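PDB 4F82: thioredoxin Reductase from Burkholderia cenocepacia, which probably reduces hydrogen peroxide and organic hydroperoxides to water and alcohols as a thiol-specific peroxidase of the peroxiredoxin family, Prx5 subfamily. Local coordinates for residues Q66-Y71 against F162-A167; T62-H67 against L140-M144; L16-F22 against P36-R42; G47-F53 against I83-V89; L21-I25 against D93-M97. All coordinates share one frame. Where two conformers were deposited one is given. Residue numbers count along the deposited sequence, not the author numbering.

Contact 1 (Q66-Y71 against F162-A167); sequences QHVPGY and FEVSDA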
# COMPACT_ATOMS: atom_id res chain seq x y z
N GLN A 66 8.47 -6.45 -14.69
CA GLN A 66 9.80 -6.13 -15.22
C GLN A 66 10.86 -5.83 -14.15
O GLN A 66 11.95 -6.43 -14.13
CB GLN A 66 9.70 -4.90 -16.11
CG GLN A 66 9.47 -5.18 -17.56
CD GLN A 66 10.05 -4.04 -18.37
OE1 GLN A 66 9.39 -3.03 -18.56
NE2 GLN A 66 11.32 -4.18 -18.80
N HIS A 67 10.58 -4.85 -13.30
CA HIS A 67 11.62 -4.32 -12.42
C HIS A 67 12.13 -5.31 -11.34
O HIS A 67 13.34 -5.57 -11.28
CB HIS A 67 11.22 -2.96 -11.82
CG HIS A 67 12.39 -2.14 -11.39
ND1 HIS A 67 12.26 -0.88 -10.82
CD2 HIS A 67 13.72 -2.39 -11.45
CE1 HIS A 67 13.47 -0.39 -10.57
NE2 HIS A 67 14.37 -1.29 -10.94
N VAL A 68 11.24 -5.87 -10.51
CA VAL A 68 11.63 -6.86 -9.51
C VAL A 68 12.11 -8.18 -10.16
O VAL A 68 13.12 -8.77 -9.72
CB VAL A 68 10.50 -7.11 -8.44
CG1 VAL A 68 10.91 -8.17 -7.43
CG2 VAL A 68 10.22 -5.83 -7.70
N PRO A 69 11.42 -8.66 -11.22
CA PRO A 69 11.91 -9.93 -11.78
C PRO A 69 13.32 -9.84 -12.38
O PRO A 69 14.08 -10.80 -12.24
CB PRO A 69 10.87 -10.29 -12.83
CG PRO A 69 9.60 -9.67 -12.28
CD PRO A 69 10.05 -8.34 -11.69
N GLY A 70 13.69 -8.71 -12.99
CA GLY A 70 15.06 -8.53 -13.46
C GLY A 70 16.06 -8.72 -12.31
O GLY A 70 17.11 -9.35 -12.48
N TYR A 71 15.75 -8.19 -11.14
CA TYR A 71 16.67 -8.40 -10.02
C TYR A 71 16.69 -9.84 -9.49
O TYR A 71 17.75 -10.38 -9.19
CB TYR A 71 16.44 -7.36 -8.91
CG TYR A 71 17.04 -6.03 -9.30
CD1 TYR A 71 18.41 -5.79 -9.12
CD2 TYR A 71 16.25 -5.01 -9.87
CE1 TYR A 71 18.99 -4.57 -9.48
CE2 TYR A 71 16.82 -3.77 -10.25
CZ TYR A 71 18.19 -3.58 -10.06
OH TYR A 71 18.79 -2.37 -10.39
N PHE A 162 11.97 3.98 -17.41
CA PHE A 162 12.62 2.76 -16.92
C PHE A 162 13.77 2.37 -17.86
O PHE A 162 13.75 1.33 -18.55
CB PHE A 162 11.59 1.62 -16.79
CG PHE A 162 12.15 0.35 -16.20
CD1 PHE A 162 12.98 0.37 -15.08
CD2 PHE A 162 11.83 -0.89 -16.77
CE1 PHE A 162 13.48 -0.82 -14.51
CE2 PHE A 162 12.32 -2.07 -16.21
CZ PHE A 162 13.15 -2.03 -15.08
N GLU A 163 14.79 3.23 -17.90
CA GLU A 163 15.91 3.04 -18.81
C GLU A 163 17.25 2.89 -18.08
O GLU A 163 18.25 2.51 -18.69
CB GLU A 163 15.97 4.18 -19.84
N VAL A 164 17.29 3.14 -16.76
CA VAL A 164 18.61 3.09 -16.05
C VAL A 164 18.65 2.33 -14.72
O VAL A 164 19.76 2.09 -14.17
CB VAL A 164 19.17 4.53 -15.81
CG1 VAL A 164 19.37 5.28 -17.16
CG2 VAL A 164 18.20 5.35 -14.87
N SER A 165 17.48 1.97 -14.17
CA SER A 165 17.41 1.36 -12.82
C SER A 165 17.18 -0.14 -12.87
O SER A 165 17.06 -0.80 -11.82
CB SER A 165 16.29 1.99 -11.98
OG SER A 165 15.01 1.83 -12.64
N ASP A 166 17.10 -0.70 -14.07
CA ASP A 166 16.94 -2.14 -14.24
C ASP A 166 18.23 -2.89 -13.85
O ASP A 166 19.33 -2.31 -13.88
CB ASP A 166 16.62 -2.44 -15.70
CG ASP A 166 17.73 -2.00 -16.63
OD1 ASP A 166 17.94 -0.76 -16.79
OD2 ASP A 166 18.41 -2.89 -17.19
N ALA A 167 18.10 -4.16 -13.52
CA ALA A 167 19.24 -4.97 -13.04
C ALA A 167 20.36 -5.06 -14.08
O ALA A 167 21.55 -4.93 -13.73
CB ALA A 167 18.78 -6.37 -12.63
O HOH W 1 15.25 -4.96 -13.28
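Two side-chain hydrogen bonds converge on one backbone carbonyl. His67 NE2 donates to Ser165 O at 2.9 Å, and Tyr71 OH donates to the same Ser165 O at 2.7 Å. Both donors lie on helix 61-80, one turn apart; Ser165 lies in the loop before helix 167-172. A water adds a third polar link. It donates to His67 O (2.8 Å) and accepts from Ala167 N (3.0 Å). The hydroxyl of Ser165 is bound to Glu157, and Asp166 N-caps the helix that follows, bonding to Ser169.

Ring contacts flank these bonds. Phe162 turns its edge to a face of His67, an edge-to-face pair with centroids 4.7 Å apart and the planes inclined at 54°. The methyl of Ala167 makes a CH-pi contact over the Tyr71 face, CB to ring centroid 3.5 Å. Ala167 CB also lies 3.4 Å from Gly70 O.

Because His67 NE2 is the donor here, it carries a proton. That leaves ND1 to act as an acceptor, and it takes a bond from Arg141.

Contact 2 (T62-H67 against L140-M144); sequences TCSAQH and LRYAM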
# COMPACT_ATOMS: atom_id res chain seq x y z
N THR A 62 4.71 -2.27 -14.07
CA THR A 62 6.09 -2.33 -14.57
C THR A 62 6.98 -2.84 -13.44
O THR A 62 7.87 -3.70 -13.64
CB THR A 62 6.57 -1.00 -15.12
OG1 THR A 62 5.81 -0.68 -16.30
CG2 THR A 62 8.06 -1.04 -15.46
N CYS A 63 6.73 -2.31 -12.24
CA CYS A 63 7.33 -2.85 -11.02
C CYS A 63 7.27 -4.38 -10.91
O CYS A 63 8.26 -5.02 -10.57
CB CYS A 63 6.64 -2.25 -9.80
SG CYS A 63 6.87 -0.44 -9.62
N SER A 64 6.11 -4.95 -11.18
CA SER A 64 5.86 -6.37 -10.99
C SER A 64 6.34 -7.27 -12.14
O SER A 64 6.88 -8.36 -11.89
CB SER A 64 4.36 -6.65 -10.78
OG SER A 64 3.88 -6.04 -9.60
N ALA A 65 6.09 -6.85 -13.38
CA ALA A 65 6.38 -7.66 -14.57
C ALA A 65 7.86 -7.59 -14.98
O ALA A 65 8.42 -8.52 -15.56
CB ALA A 65 5.50 -7.18 -15.76
N GLN A 66 8.47 -6.45 -14.69
CA GLN A 66 9.80 -6.13 -15.22
C GLN A 66 10.86 -5.83 -14.15
O GLN A 66 11.95 -6.43 -14.13
CB GLN A 66 9.70 -4.90 -16.11
CG GLN A 66 9.47 -5.18 -17.56
CD GLN A 66 10.05 -4.04 -18.37
OE1 GLN A 66 9.39 -3.03 -18.56
NE2 GLN A 66 11.32 -4.18 -18.80
N HIS A 67 10.58 -4.85 -13.30
CA HIS A 67 11.62 -4.32 -12.42
C HIS A 67 12.13 -5.31 -11.34
O HIS A 67 13.34 -5.57 -11.28
CB HIS A 67 11.22 -2.96 -11.82
CG HIS A 67 12.39 -2.14 -11.39
ND1 HIS A 67 12.26 -0.88 -10.82
CD2 HIS A 67 13.72 -2.39 -11.45
CE1 HIS A 67 13.47 -0.39 -10.57
NE2 HIS A 67 14.37 -1.29 -10.94
N LEU A 140 10.27 7.78 -6.38
CA LEU A 140 10.75 7.73 -7.76
C LEU A 140 11.29 6.34 -7.98
O LEU A 140 11.63 5.62 -6.98
CB LEU A 140 11.87 8.77 -8.02
CG LEU A 140 11.39 10.22 -8.04
CD1 LEU A 140 12.56 11.18 -7.96
CD2 LEU A 140 10.54 10.48 -9.30
N ARG A 141 11.44 5.96 -9.25
CA ARG A 141 12.13 4.71 -9.57
C ARG A 141 13.65 4.97 -9.68
O ARG A 141 14.09 5.86 -10.41
CB ARG A 141 11.59 4.13 -10.89
CG ARG A 141 11.95 2.63 -11.08
CD ARG A 141 11.52 2.10 -12.46
NE ARG A 141 10.08 2.26 -12.65
CZ ARG A 141 9.14 1.41 -12.23
NH1 ARG A 141 9.47 0.31 -11.53
NH2 ARG A 141 7.86 1.67 -12.46
N TYR A 142 14.47 4.20 -8.95
CA TYR A 142 15.93 4.38 -9.04
C TYR A 142 16.71 3.12 -8.69
O TYR A 142 16.18 2.15 -8.15
CB TYR A 142 16.36 5.50 -8.08
CG TYR A 142 16.11 5.12 -6.64
CD1 TYR A 142 17.08 4.43 -5.90
CD2 TYR A 142 14.91 5.43 -6.03
CE1 TYR A 142 16.83 4.06 -4.57
CE2 TYR A 142 14.65 5.07 -4.71
CZ TYR A 142 15.62 4.39 -3.99
OH TYR A 142 15.33 4.07 -2.69
N ALA A 143 18.01 3.14 -8.96
CA ALA A 143 18.85 2.15 -8.32
C ALA A 143 20.15 2.81 -7.87
O ALA A 143 20.69 3.70 -8.57
CB ALA A 143 19.13 0.91 -9.23
N MET A 144 20.62 2.40 -6.70
CA MET A 144 21.92 2.84 -6.20
C MET A 144 22.73 1.70 -5.62
O MET A 144 22.18 0.70 -5.13
CB MET A 144 21.75 3.95 -5.16
CG MET A 144 20.83 3.61 -4.00
SD MET A 144 20.56 5.10 -3.00
CE MET A 144 19.42 4.43 -1.78
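This is a buried polar contact at the predicted active site. It joins the N-terminal part of helix 61-80 to strand 137-147 of the central sheet. The backbones stay well apart, with Cys63 CA 9.1 Å from Arg141 CA. The long side chain of Arg141 bridges the gap and takes part in three of the four residue contacts. Its NH1 donates to His67 ND1 at 3.1 Å, with a nearly straight N-H...N angle of 162°. The same NH1 makes a weak hydrogen bond to Cys63 SG at 3.3 Å, angle 141°. The His67 ring receives the arginine at its edge, near the ring plane. Thr62 CG2 packs over one face of the guanidinium.

In peroxiredoxins, which have a thioredoxin-like fold, the peroxidatic cysteine sits in the first turn of such a helix, beside a conserved arginine. Cys63, predicted to form the sulfenic acid intermediate, and Arg141 match that pattern. The positive charge beside the sulfur would favour the thiolate. Around Cys63 the helix widens into a pi-type turn: Thr62 O accepts from both Gln66 N and His67 N, each at 3.0 Å.

Outside the two segments, Phe162 makes a cation-pi contact with Arg141. His67 NE2 is held by Ser165 O, so both ring nitrogens of the histidine are hydrogen-bonded.

Contact 3 (L16-F22 against P36-R42); sequences LPDAQLF and PNACSVR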
# COMPACT_ATOMS: atom_id res chain seq x y z
N LEU A 16 24.62 7.40 3.09
CA LEU A 16 23.20 7.01 3.12
C LEU A 16 22.56 7.47 4.44
O LEU A 16 23.11 7.22 5.53
CB LEU A 16 23.13 5.48 2.97
CG LEU A 16 21.89 4.75 2.49
CD1 LEU A 16 21.54 5.27 1.10
CD2 LEU A 16 22.11 3.21 2.50
N PRO A 17 21.41 8.18 4.38
CA PRO A 17 20.75 8.58 5.63
C PRO A 17 20.14 7.38 6.37
O PRO A 17 19.83 6.35 5.74
CB PRO A 17 19.63 9.52 5.17
CG PRO A 17 19.36 9.11 3.74
CD PRO A 17 20.73 8.73 3.20
N ASP A 18 20.02 7.49 7.69
CA ASP A 18 19.38 6.40 8.44
C ASP A 18 17.88 6.59 8.28
O ASP A 18 17.44 7.71 8.01
CB ASP A 18 19.74 6.43 9.92
CG ASP A 18 19.66 5.05 10.58
OD1 ASP A 18 19.37 4.03 9.90
OD2 ASP A 18 19.91 4.96 11.81
N ALA A 19 17.14 5.49 8.42
CA ALA A 19 15.67 5.49 8.50
C ALA A 19 15.24 4.15 9.04
O ALA A 19 16.04 3.21 9.10
CB ALA A 19 15.05 5.72 7.11
N GLN A 20 13.98 4.05 9.47
CA GLN A 20 13.48 2.76 9.90
C GLN A 20 12.65 2.12 8.79
O GLN A 20 11.65 2.68 8.33
CB GLN A 20 12.70 2.86 11.24
CG GLN A 20 12.05 1.55 11.68
CD GLN A 20 11.35 1.69 13.03
OE1 GLN A 20 10.17 2.08 13.10
NE2 GLN A 20 12.06 1.38 14.10
N LEU A 21 13.07 0.93 8.38
CA LEU A 21 12.35 0.17 7.36
C LEU A 21 11.81 -1.08 8.04
O LEU A 21 12.25 -1.43 9.13
CB LEU A 21 13.28 -0.21 6.22
CG LEU A 21 13.88 0.90 5.34
CD1 LEU A 21 14.78 0.35 4.21
CD2 LEU A 21 12.77 1.72 4.75
N PHE A 22 10.86 -1.74 7.40
CA PHE A 22 10.35 -3.02 7.87
C PHE A 22 10.44 -4.09 6.77
O PHE A 22 10.11 -3.84 5.58
CB PHE A 22 8.85 -2.91 8.32
CG PHE A 22 8.61 -2.09 9.57
CD1 PHE A 22 8.23 -2.70 10.77
CD2 PHE A 22 8.70 -0.70 9.56
CE1 PHE A 22 8.00 -1.94 11.94
CE2 PHE A 22 8.47 0.08 10.75
CZ PHE A 22 8.11 -0.53 11.91
N PRO A 36 6.20 -8.44 10.28
CA PRO A 36 7.03 -7.25 10.07
C PRO A 36 8.13 -7.08 11.13
O PRO A 36 7.89 -7.23 12.34
CB PRO A 36 6.01 -6.10 10.15
CG PRO A 36 4.91 -6.65 11.02
CD PRO A 36 4.80 -8.08 10.60
N ASN A 37 9.35 -6.85 10.67
CA ASN A 37 10.48 -6.60 11.55
C ASN A 37 11.09 -5.24 11.22
O ASN A 37 11.46 -4.99 10.07
CB ASN A 37 11.53 -7.68 11.37
CG ASN A 37 11.15 -8.98 12.05
OD1 ASN A 37 11.77 -9.38 13.04
ND2 ASN A 37 10.14 -9.64 11.53
N ALA A 38 11.22 -4.36 12.21
CA ALA A 38 11.83 -3.04 11.98
C ALA A 38 13.34 -3.19 11.88
O ALA A 38 13.91 -4.01 12.58
CB ALA A 38 11.51 -2.11 13.14
N CYS A 39 13.99 -2.39 11.04
CA CYS A 39 15.44 -2.41 11.02
C CYS A 39 15.94 -1.06 10.54
O CYS A 39 15.24 -0.36 9.83
CB CYS A 39 15.96 -3.51 10.11
SG CYS A 39 15.29 -3.26 8.47
N SER A 40 17.15 -0.72 10.98
CA SER A 40 17.80 0.56 10.68
C SER A 40 18.52 0.44 9.34
O SER A 40 19.22 -0.54 9.11
CB SER A 40 18.79 0.92 11.80
OG SER A 40 19.86 1.74 11.33
N VAL A 41 18.36 1.43 8.47
CA VAL A 41 19.07 1.41 7.18
C VAL A 41 20.60 1.37 7.39
O VAL A 41 21.31 0.56 6.78
CB VAL A 41 18.68 2.62 6.31
CG1 VAL A 41 19.58 2.74 5.07
CG2 VAL A 41 17.22 2.48 5.86
N ARG A 42 21.12 2.26 8.23
CA ARG A 42 22.55 2.34 8.35
C ARG A 42 23.05 1.08 9.03
O ARG A 42 24.05 0.50 8.60
CB ARG A 42 22.98 3.65 9.03
CG ARG A 42 22.77 4.84 8.09
CD ARG A 42 23.56 6.09 8.46
NE ARG A 42 25.00 5.86 8.57
CZ ARG A 42 25.86 5.88 7.54
NH1 ARG A 42 25.42 6.09 6.29
NH2 ARG A 42 27.15 5.69 7.76
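Leu16-Phe22 pairs with Pro36-Arg42 in a beta hairpin, strands 20-25 and 35-40, and runs on to the start of helix 41-45. Leu16 O accepts from Arg42 NH1 at 2.7 Å, and Leu16 CD2 touches Val41 CG1 at 3.6 Å. Arg42 NH1 also bonds to Gly149. Asp18 OD1 takes Ser40 OG at 2.7 Å and Arg42 N at 3.0 Å, so it gathers the polar groups at the helix start. Ser40 is the N-cap and bonds to Asp43 N. Ala19 O accepts from Val41 N at 3.0 Å.

Regular antiparallel pairing begins at Gln20, a non-hydrogen-bonded pair with Ser40. Gln20 also packs on Ala132 of the second subunit. Leu21 and Cys39 form the hydrogen-bonded pair: Leu21 N to Cys39 O is 2.9 Å, Cys39 N to Leu21 O 2.8 Å. Leu21 CD1 meets Val41 CG2 at 3.6 Å. Phe22, opposite Ala38, ends the segment with a CH-pi contact: Ala38 CB lies over its ring face, 4.0 Å from the centroid.

Contact 4 (G47-F53 against I83-V89); sequences GKRVVIF and IDEIWCV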
# COMPACT_ATOMS: atom_id res chain seq x y z
N GLY A 47 29.05 -2.47 6.70
CA GLY A 47 30.00 -3.50 6.34
C GLY A 47 29.60 -4.36 5.15
O GLY A 47 30.19 -5.43 4.95
N LYS A 48 28.61 -3.90 4.38
CA LYS A 48 28.12 -4.62 3.21
C LYS A 48 28.21 -3.82 1.94
O LYS A 48 28.31 -2.57 1.97
CB LYS A 48 26.65 -4.98 3.41
CG LYS A 48 26.35 -5.61 4.72
CD LYS A 48 24.88 -5.99 4.75
CE LYS A 48 24.52 -6.73 6.04
NZ LYS A 48 23.02 -6.67 6.30
N ARG A 49 28.16 -4.53 0.82
CA ARG A 49 28.00 -3.87 -0.46
C ARG A 49 26.57 -4.22 -0.94
O ARG A 49 26.25 -5.39 -1.13
CB ARG A 49 29.10 -4.37 -1.38
CG ARG A 49 29.12 -3.70 -2.71
CD ARG A 49 30.47 -3.97 -3.39
NE ARG A 49 30.35 -3.61 -4.79
CZ ARG A 49 30.54 -2.37 -5.25
NH1 ARG A 49 30.89 -1.41 -4.41
NH2 ARG A 49 30.39 -2.11 -6.55
N VAL A 50 25.72 -3.19 -1.09
CA VAL A 50 24.25 -3.36 -1.23
C VAL A 50 23.72 -2.63 -2.47
O VAL A 50 24.00 -1.46 -2.66
CB VAL A 50 23.53 -2.79 0.00
CG1 VAL A 50 21.98 -2.88 -0.12
CG2 VAL A 50 24.00 -3.48 1.26
N VAL A 51 22.95 -3.31 -3.31
CA VAL A 51 22.19 -2.62 -4.34
C VAL A 51 20.81 -2.33 -3.80
O VAL A 51 20.13 -3.24 -3.34
CB VAL A 51 22.01 -3.49 -5.63
CG1 VAL A 51 21.02 -2.82 -6.60
CG2 VAL A 51 23.36 -3.79 -6.32
N ILE A 52 20.39 -1.06 -3.86
CA ILE A 52 19.02 -0.70 -3.50
C ILE A 52 18.31 -0.16 -4.72
O ILE A 52 18.80 0.80 -5.33
CB ILE A 52 18.99 0.40 -2.42
CG1 ILE A 52 19.76 -0.06 -1.17
CG2 ILE A 52 17.56 0.72 -2.04
CD1 ILE A 52 19.95 1.09 -0.12
N PHE A 53 17.18 -0.78 -5.10
CA PHE A 53 16.36 -0.17 -6.15
C PHE A 53 15.00 0.19 -5.53
O PHE A 53 14.41 -0.61 -4.79
CB PHE A 53 16.27 -1.03 -7.44
CG PHE A 53 15.52 -2.32 -7.27
CD1 PHE A 53 14.17 -2.44 -7.68
CD2 PHE A 53 16.12 -3.43 -6.70
CE1 PHE A 53 13.47 -3.66 -7.53
CE2 PHE A 53 15.41 -4.65 -6.54
CZ PHE A 53 14.09 -4.76 -6.95
N ILE A 83 28.22 -8.15 -4.68
CA ILE A 83 27.10 -7.52 -3.97
C ILE A 83 26.59 -8.46 -2.88
O ILE A 83 26.27 -9.63 -3.16
CB ILE A 83 25.91 -7.16 -4.95
CG1 ILE A 83 26.38 -6.17 -6.03
CG2 ILE A 83 24.64 -6.70 -4.16
CD1 ILE A 83 26.83 -4.77 -5.49
N ASP A 84 26.47 -7.95 -1.66
CA ASP A 84 26.07 -8.77 -0.51
C ASP A 84 24.57 -8.92 -0.42
O ASP A 84 24.08 -10.03 -0.12
CB ASP A 84 26.57 -8.13 0.78
CG ASP A 84 28.07 -8.22 0.90
OD1 ASP A 84 28.59 -9.33 0.69
OD2 ASP A 84 28.72 -7.18 1.21
N GLU A 85 23.87 -7.81 -0.64
CA GLU A 85 22.40 -7.79 -0.62
C GLU A 85 21.77 -6.95 -1.71
O GLU A 85 22.32 -5.91 -2.13
CB GLU A 85 21.85 -7.32 0.73
CG GLU A 85 22.33 -8.21 1.89
CD GLU A 85 21.80 -7.77 3.24
OE1 GLU A 85 22.23 -8.37 4.25
OE2 GLU A 85 20.98 -6.82 3.31
N ILE A 86 20.59 -7.39 -2.15
CA ILE A 86 19.78 -6.59 -3.07
C ILE A 86 18.47 -6.23 -2.37
O ILE A 86 17.73 -7.12 -1.96
CB ILE A 86 19.45 -7.35 -4.36
CG1 ILE A 86 20.71 -7.73 -5.13
CG2 ILE A 86 18.59 -6.49 -5.27
CD1 ILE A 86 20.48 -8.96 -6.11
N TRP A 87 18.19 -4.95 -2.20
CA TRP A 87 16.92 -4.54 -1.59
C TRP A 87 15.98 -3.92 -2.61
O TRP A 87 16.39 -3.16 -3.48
CB TRP A 87 17.16 -3.47 -0.54
CG TRP A 87 18.08 -3.81 0.60
CD1 TRP A 87 18.80 -4.96 0.84
CD2 TRP A 87 18.40 -2.90 1.64
NE1 TRP A 87 19.54 -4.82 2.02
CE2 TRP A 87 19.32 -3.55 2.51
CE3 TRP A 87 17.97 -1.58 1.92
CZ2 TRP A 87 19.80 -2.93 3.68
CZ3 TRP A 87 18.47 -0.96 3.07
CH2 TRP A 87 19.37 -1.65 3.94
N CYS A 88 14.71 -4.24 -2.50
CA CYS A 88 13.68 -3.47 -3.21
C CYS A 88 13.02 -2.53 -2.20
O CYS A 88 12.40 -2.98 -1.22
CB CYS A 88 12.64 -4.39 -3.82
SG CYS A 88 11.22 -3.49 -4.55
N VAL A 89 13.13 -1.22 -2.41
CA VAL A 89 12.50 -0.29 -1.49
C VAL A 89 11.22 0.29 -2.10
O VAL A 89 11.20 0.69 -3.26
CB VAL A 89 13.44 0.85 -1.11
CG1 VAL A 89 12.69 1.95 -0.39
CG2 VAL A 89 14.59 0.31 -0.24
O HOH W 2 30.93 -7.54 2.76
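Ile83 comes in just before its strand, and its CD1 packs on Val51 CG2 at 3.7 Å. Asp84 closes the start of the pairing. Its N donates to Arg49 O at 2.6 Å, and its OD2 accepts from Arg49 N at 2.7 Å. A water donates to both Asp84 OD2 (2.7 Å) and Gly47 O (3.1 Å). Arg49 sends its own charge to Asp147.

Glu85 starts the strand. Its OE1 forms a salt bridge with Lys48 NZ at 2.8 Å; that amine also donates to Gln44 O. Glu85 OE2 accepts from Trp87 NE1 at 2.8 Å and pairs with Arg111. Glu85 O takes Val51 N at 2.9 Å. Ile86 lies beside Val51, and its CG2 meets Phe53 CE2 at 3.9 Å.

Trp87 N donates to Val51 O at 2.8 Å, and Trp87 O accepts from Phe53 N at 3.0 Å. Val50 CG1 sits over the five-membered ring of Trp87 in a CH-pi contact. Cys88 CB lies 3.5 Å from Phe53 CZ, and the cysteine sulfur is oblique to the ring. Val89 N ends the ladder on Phe53 O at 2.8 Å.

Strands 49-55 and 85-90 are thus parallel neighbours, joined by helix 61-80. This is the beta-alpha-beta crossover at the core of the thioredoxin fold.

Contact 5 (L21-I25 against D93-M97); sequences LFEFI and DAFVM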
# COMPACT_ATOMS: atom_id res chain seq x y z
N LEU A 21 13.07 0.93 8.38
CA LEU A 21 12.35 0.17 7.36
C LEU A 21 11.81 -1.08 8.04
O LEU A 21 12.25 -1.43 9.13
CB LEU A 21 13.28 -0.21 6.22
CG LEU A 21 13.88 0.90 5.34
CD1 LEU A 21 14.78 0.35 4.21
CD2 LEU A 21 12.77 1.72 4.75
N PHE A 22 10.86 -1.74 7.40
CA PHE A 22 10.35 -3.02 7.87
C PHE A 22 10.44 -4.09 6.77
O PHE A 22 10.11 -3.84 5.58
CB PHE A 22 8.85 -2.91 8.32
CG PHE A 22 8.61 -2.09 9.57
CD1 PHE A 22 8.23 -2.70 10.77
CD2 PHE A 22 8.70 -0.70 9.56
CE1 PHE A 22 8.00 -1.94 11.94
CE2 PHE A 22 8.47 0.08 10.75
CZ PHE A 22 8.11 -0.53 11.91
N GLU A 23 10.84 -5.29 7.16
CA GLU A 23 10.80 -6.46 6.26
C GLU A 23 9.95 -7.55 6.87
O GLU A 23 10.08 -7.89 8.05
CB GLU A 23 12.21 -6.97 5.97
CG GLU A 23 12.23 -8.21 5.09
CD GLU A 23 13.62 -8.76 4.88
OE1 GLU A 23 14.49 -8.56 5.78
OE2 GLU A 23 13.82 -9.41 3.83
N PHE A 24 9.04 -8.10 6.05
CA PHE A 24 8.14 -9.13 6.54
C PHE A 24 8.90 -10.44 6.53
O PHE A 24 9.45 -10.82 5.49
CB PHE A 24 6.91 -9.20 5.62
CG PHE A 24 5.80 -10.08 6.16
CD1 PHE A 24 4.73 -9.52 6.87
CD2 PHE A 24 5.82 -11.47 5.97
CE1 PHE A 24 3.68 -10.31 7.38
CE2 PHE A 24 4.78 -12.28 6.47
CZ PHE A 24 3.69 -11.70 7.16
N ILE A 25 8.97 -11.12 7.68
CA ILE A 25 9.77 -12.33 7.80
C ILE A 25 8.83 -13.50 8.13
O ILE A 25 8.20 -13.48 9.19
CB ILE A 25 10.78 -12.22 8.96
CG1 ILE A 25 11.72 -11.01 8.81
CG2 ILE A 25 11.58 -13.51 9.08
CD1 ILE A 25 12.48 -10.97 7.50
N ASP A 93 3.64 -0.67 3.12
CA ASP A 93 3.89 -1.30 4.42
C ASP A 93 4.43 -2.74 4.26
O ASP A 93 4.41 -3.29 3.14
CB ASP A 93 2.57 -1.31 5.22
CG ASP A 93 1.50 -2.14 4.54
OD1 ASP A 93 0.58 -1.56 3.86
OD2 ASP A 93 1.60 -3.40 4.67
N ALA A 94 4.90 -3.38 5.34
CA ALA A 94 5.51 -4.71 5.21
C ALA A 94 4.56 -5.85 4.93
O ALA A 94 4.99 -6.87 4.42
CB ALA A 94 6.40 -5.07 6.44
N PHE A 95 3.28 -5.73 5.29
CA PHE A 95 2.33 -6.82 4.97
C PHE A 95 2.15 -6.94 3.46
O PHE A 95 2.14 -8.04 2.90
CB PHE A 95 0.97 -6.58 5.66
CG PHE A 95 1.07 -6.67 7.16
CD1 PHE A 95 1.04 -7.89 7.78
CD2 PHE A 95 1.25 -5.52 7.92
CE1 PHE A 95 1.17 -8.00 9.18
CE2 PHE A 95 1.38 -5.61 9.33
CZ PHE A 95 1.36 -6.84 9.95
N VAL A 96 1.99 -5.79 2.81
CA VAL A 96 1.87 -5.75 1.36
C VAL A 96 3.19 -6.21 0.68
O VAL A 96 3.17 -7.05 -0.24
CB VAL A 96 1.38 -4.36 0.89
CG1 VAL A 96 1.50 -4.22 -0.64
CG2 VAL A 96 -0.09 -4.13 1.36
N MET A 97 4.33 -5.70 1.15
CA MET A 97 5.64 -6.11 0.59
C MET A 97 5.91 -7.59 0.79
O MET A 97 6.44 -8.24 -0.10
CB MET A 97 6.78 -5.30 1.20
CG MET A 97 6.73 -3.83 0.82
SD MET A 97 7.07 -3.52 -0.95
CE MET A 97 8.88 -3.55 -0.91
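Ala94 is the small bump of this contact. Its methyl enters the hollow between Phe22 and Phe24, alternate residues of strand 20-25 whose CA-to-CB bonds both point toward the helix. Ala94 CB lies 3.8 Å from Phe22 CB and 4.2 Å from Phe24 CB. The backbone also comes close: Phe24 CB is 3.2 Å from Ala94 O. The Phe22 ring leads away from the helix and packs on Ala38 of the same chain and on Gly134 of the second subunit.

The helix start thus rests against one strand of the N-terminal hairpin. Asp93 is its N-cap, with OD2 accepting from Val96 N at 3.1 Å. Asp93 OD1 makes a salt bridge to Arg138 of the second subunit, which places the cap at the dimer interface.

The rings of Phe95 and Phe24 meet obliquely. Phe24 CE1 touches Phe95 CD1 at 3.6 Å, with planes at 65° and centroids 5.8 Å apart. Pro36, on the partner strand of the hairpin, packs against Phe24, Ala94 and Phe95.

Overall arrangement
Contacts 1 and 2 share Gln66 and His67, with centres 5 Å apart. Contact 2 holds the predicted active-site Cys63; contact 1 binds NE2 of His67, whose ND1 takes part in contact 2. Contact 4 lies about 14 Å from each, centre to centre. Phe53 is one link: its CD1 is 3.5 Å from His67 NE2. Contacts 3 and 5 share Leu21 and Phe22, with centres 11 Å apart, and both touch the second subunit. They lie away from the active site, contact 3 about 23 Å from contact 1 between centres. Contact 4 touches both groups, with Trp87 CZ3 4.1 Å from Leu21 CD1; Met144 CE of contact 2 meets Leu16 CD1 of contact 3 at 3.7 Å.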